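Local atomic coordinates of 1,4-dihydroxy-2-naphthoyl-CoA hydrolase (Escherichia coli, PDB entry 4K49), a protein that hydrolyses the thioester of 1,4-dihydroxy-2-naphthoyl-CoA to give 1,4-dihydroxy-2-naphthoate and free CoA in menaquinone biosynthesis. Residues L83-N88 and S129-A134. Residues are numbered along the deposited sequence; the frame is centred on the assembly and turned at random.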
ATOM      1  N   LEU A  83       5.663   9.489  -5.955  1.00  7.82           N
ATOM      2  CA  LEU A  83       5.038  10.784  -5.708  1.00  4.32           C
ATOM      3  C   LEU A  83       3.540  10.635  -5.447  1.00  5.36           C
ATOM      4  O   LEU A  83       2.984  11.241  -4.516  1.00  5.43           O
ATOM      5  CB  LEU A  83       5.279  11.713  -6.902  1.00  2.73           C
ATOM      6  CG  LEU A  83       4.683  13.113  -6.735  1.00  5.76           C
ATOM      7  CD1 LEU A  83       5.374  13.889  -5.613  1.00  6.84           C
ATOM      8  CD2 LEU A  83       4.732  13.903  -8.050  1.00  9.06           C
ATOM      9  N   GLU A  84       2.880   9.835  -6.280  1.00  3.74           N
ATOM     10  CA  GLU A  84       1.443   9.608  -6.133  1.00  2.75           C
ATOM     11  C   GLU A  84       1.136   8.201  -6.571  1.00  3.02           C
ATOM     12  O   GLU A  84       1.652   7.735  -7.586  1.00  3.24           O
ATOM     13  CB  GLU A  84       0.648  10.600  -6.992  1.00  2.30           C
ATOM     14  CG  GLU A  84      -0.814  10.772  -6.548  1.00  3.09           C
ATOM     15  CD  GLU A  84      -1.777   9.778  -7.184  1.00  9.63           C
ATOM     16  OE1 GLU A  84      -1.365   9.034  -8.109  1.00  9.61           O
ATOM     17  OE2 GLU A  84      -2.965   9.743  -6.761  1.00  2.82           O
ATOM     18  N   ILE A  85       0.309   7.502  -5.809  1.00  3.16           N
ATOM     19  CA  ILE A  85      -0.036   6.147  -6.190  1.00  4.81           C
ATOM     20  C   ILE A  85      -1.536   5.990  -6.105  1.00  4.56           C
ATOM     21  O   ILE A  85      -2.167   6.566  -5.227  1.00  6.70           O
ATOM     22  CB  ILE A  85       0.682   5.094  -5.285  1.00  4.60           C
ATOM     23  CG1 ILE A  85       0.258   3.676  -5.655  1.00 15.46           C
ATOM     24  CG2 ILE A  85       0.361   5.313  -3.832  1.00  6.05           C
ATOM     25  CD1 ILE A  85       1.241   2.980  -6.517  1.00  7.00           C
ATOM     26  N   ASN A  86      -2.117   5.237  -7.034  1.00  4.02           N
ATOM     27  CA  ASN A  86      -3.539   4.938  -6.949  1.00  3.20           C
ATOM     28  C   ASN A  86      -3.807   3.542  -7.482  1.00  4.87           C
ATOM     29  O   ASN A  86      -2.986   2.992  -8.220  1.00  2.90           O
ATOM     30  CB  ASN A  86      -4.360   5.978  -7.709  1.00  3.83           C
ATOM     31  CG  ASN A  86      -3.923   6.123  -9.159  1.00  6.67           C
ATOM     32  OD1 ASN A  86      -4.314   5.329 -10.015  1.00  6.07           O
ATOM     33  ND2 ASN A  86      -3.124   7.150  -9.444  1.00  5.94           N
ATOM     34  N   ALA A  87      -4.943   2.964  -7.088  1.00  4.10           N
ATOM     35  CA  ALA A  87      -5.259   1.590  -7.445  1.00  5.13           C
ATOM     36  C   ALA A  87      -6.741   1.317  -7.327  1.00  7.86           C
ATOM     37  O   ALA A  87      -7.435   1.909  -6.488  1.00  4.39           O
ATOM     38  CB  ALA A  87      -4.481   0.618  -6.564  1.00  4.35           C
ATOM     39  N   ASN A  88      -7.226   0.418  -8.174  1.00  4.81           N
ATOM     40  CA  ASN A  88      -8.578  -0.076  -8.049  1.00  2.49           C
ATOM     41  C   ASN A  88      -8.491  -1.543  -7.668  1.00  5.81           C
ATOM     42  O   ASN A  88      -7.766  -2.317  -8.315  1.00  4.34           O
ATOM     43  CB  ASN A  88      -9.334   0.077  -9.367  1.00  4.78           C
ATOM     44  CG  ASN A  88     -10.815  -0.137  -9.203  1.00 14.18           C
ATOM     45  OD1 ASN A  88     -11.271  -1.267  -8.978  1.00  8.73           O
ATOM     46  ND2 ASN A  88     -11.586   0.949  -9.293  1.00  4.86           N
ATOM     47  N   SER A 129      -3.299  -0.504 -10.985  1.00  5.42           N
ATOM     48  CA  SER A 129      -2.646   0.592 -10.267  1.00  3.05           C
ATOM     49  C   SER A 129      -1.848   1.490 -11.197  1.00  3.74           C
ATOM     50  O   SER A 129      -1.304   1.038 -12.211  1.00  3.60           O
ATOM     51  CB  SER A 129      -1.709   0.025  -9.195  1.00  3.72           C
ATOM     52  OG  SER A 129      -1.024   1.064  -8.519  1.00  9.25           O
ATOM     53  N   ARG A 130      -1.751   2.763 -10.830  1.00  5.20           N
ATOM     54  CA  ARG A 130      -0.934   3.722 -11.566  1.00  3.64           C
ATOM     55  C   ARG A 130      -0.051   4.463 -10.570  1.00  4.42           C
ATOM     56  O   ARG A 130      -0.521   4.876  -9.506  1.00  3.05           O
ATOM     57  CB  ARG A 130      -1.851   4.691 -12.324  1.00  5.10           C
ATOM     58  CG  ARG A 130      -1.167   5.635 -13.282  1.00 12.91           C
ATOM     59  CD  ARG A 130      -2.236   6.383 -14.101  1.00  8.29           C
ATOM     60  NE  ARG A 130      -3.073   7.240 -13.262  1.00  6.45           N
ATOM     61  CZ  ARG A 130      -4.382   7.094 -13.076  1.00  6.38           C
ATOM     62  NH1 ARG A 130      -5.031   7.940 -12.297  1.00  7.16           N
ATOM     63  NH2 ARG A 130      -5.039   6.101 -13.652  1.00  7.58           N
ATOM     64  N   LEU A 131       1.228   4.610 -10.899  1.00  2.75           N
ATOM     65  CA  LEU A 131       2.189   5.220  -9.987  1.00  4.09           C
ATOM     66  C   LEU A 131       2.894   6.338 -10.700  1.00  7.38           C
ATOM     67  O   LEU A 131       3.344   6.170 -11.836  1.00  4.62           O
ATOM     68  CB  LEU A 131       3.233   4.191  -9.508  1.00  4.75           C
ATOM     69  CG  LEU A 131       4.517   4.755  -8.870  1.00  4.23           C
ATOM     70  CD1 LEU A 131       4.272   5.393  -7.500  1.00  5.85           C
ATOM     71  CD2 LEU A 131       5.644   3.705  -8.796  1.00  5.34           C
ATOM     72  N   THR A 132       2.975   7.484 -10.035  1.00  3.30           N
ATOM     73  CA  THR A 132       3.721   8.619 -10.558  1.00  3.19           C
ATOM     74  C   THR A 132       4.960   8.766  -9.690  1.00  5.08           C
ATOM     75  O   THR A 132       4.867   8.831  -8.452  1.00  5.36           O
ATOM     76  CB  THR A 132       2.896   9.919 -10.489  1.00  4.82           C
ATOM     77  OG1 THR A 132       1.669   9.759 -11.224  1.00  3.59           O
ATOM     78  CG2 THR A 132       3.684  11.083 -11.083  1.00  4.14           C
ATOM     79  N   THR A 133       6.126   8.805 -10.326  1.00  2.83           N
ATOM     80  CA  THR A 133       7.369   8.997  -9.584  1.00  4.03           C
ATOM     81  C   THR A 133       7.949  10.387  -9.826  1.00  4.02           C
ATOM     82  O   THR A 133       7.587  11.071 -10.789  1.00  5.02           O
ATOM     83  CB  THR A 133       8.439   7.966  -9.990  1.00  2.89           C
ATOM     84  OG1 THR A 133       8.766   8.156 -11.372  1.00  4.73           O
ATOM     85  CG2 THR A 133       7.943   6.535  -9.763  1.00  5.83           C
ATOM     86  N   ALA A 134       8.852  10.787  -8.936  1.00  6.55           N
ATOM     87  CA  ALA A 134       9.638  12.001  -9.106  1.00  9.17           C
ATOM     88  C   ALA A 134      11.103  11.594  -9.162  1.00  4.22           C
ATOM     89  O   ALA A 134      11.563  10.772  -8.350  1.00  4.15           O
ATOM     90  CB  ALA A 134       9.396  12.966  -7.964  1.00  5.47           C
TER
HETATM   91  O   HOH W   1      -0.125   8.103 -10.242  1.00  3.91           O
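Asn86 and Arg130 face each other as an antiparallel hydrogen-bonded pair, and their side chains meet on the sheet face that Glu84 and Thr132 share. From its CB, Asn86 sends CG between the backbone N and the carbonyl carbon (chi1 55°), which brings the amide back over Arg130. CG lies 3.6 Å from Arg130 O. OD1 rests against Arg130 CB and sits 3.5 Å above the guanidinium plane, over its centre. The amide plane of Asn86 and the guanidinium plane of Arg130 are 52° apart. The other branch, ND2, gives a hydrogen bond of 2.9 Å to Glu84 OE1, on the syn lone pair, and thereby fixes the amide's rotation. An alanine in place of Asn86 would probably leave one face of the guanidinium without its amide cover and set the Glu84 carboxylate freer to turn. A water bonded to Glu84 OE1 carries the polar chain across to Thr132 OG1, and Asn88 ND2 hydrogen-bonds to Glu84 OE1 of the second subunit. Strands 80-89 and 125-135 belong to the curved antiparallel sheet of the hotdog fold; 80-89 also pairs with a strand of the second subunit, continuing the sheet through the dimer. On the face turned to helix 55-72, Ile85 CD1 packs 3.8 Å from Leu131 CB, while Ile85 itself touches Glu63, the inferred catalytic residue. Ser129 OG donates to Asn86 O at 2.8 Å; Arg130 N reaches that oxygen from the opposite face of the carbonyl plane. Toward the substrate-binding Gly82, a classic beta bulge interrupts the regular pairing, which resumes at Ala134 with Val81: Leu83 N and Glu84 N both bond to Thr132 O.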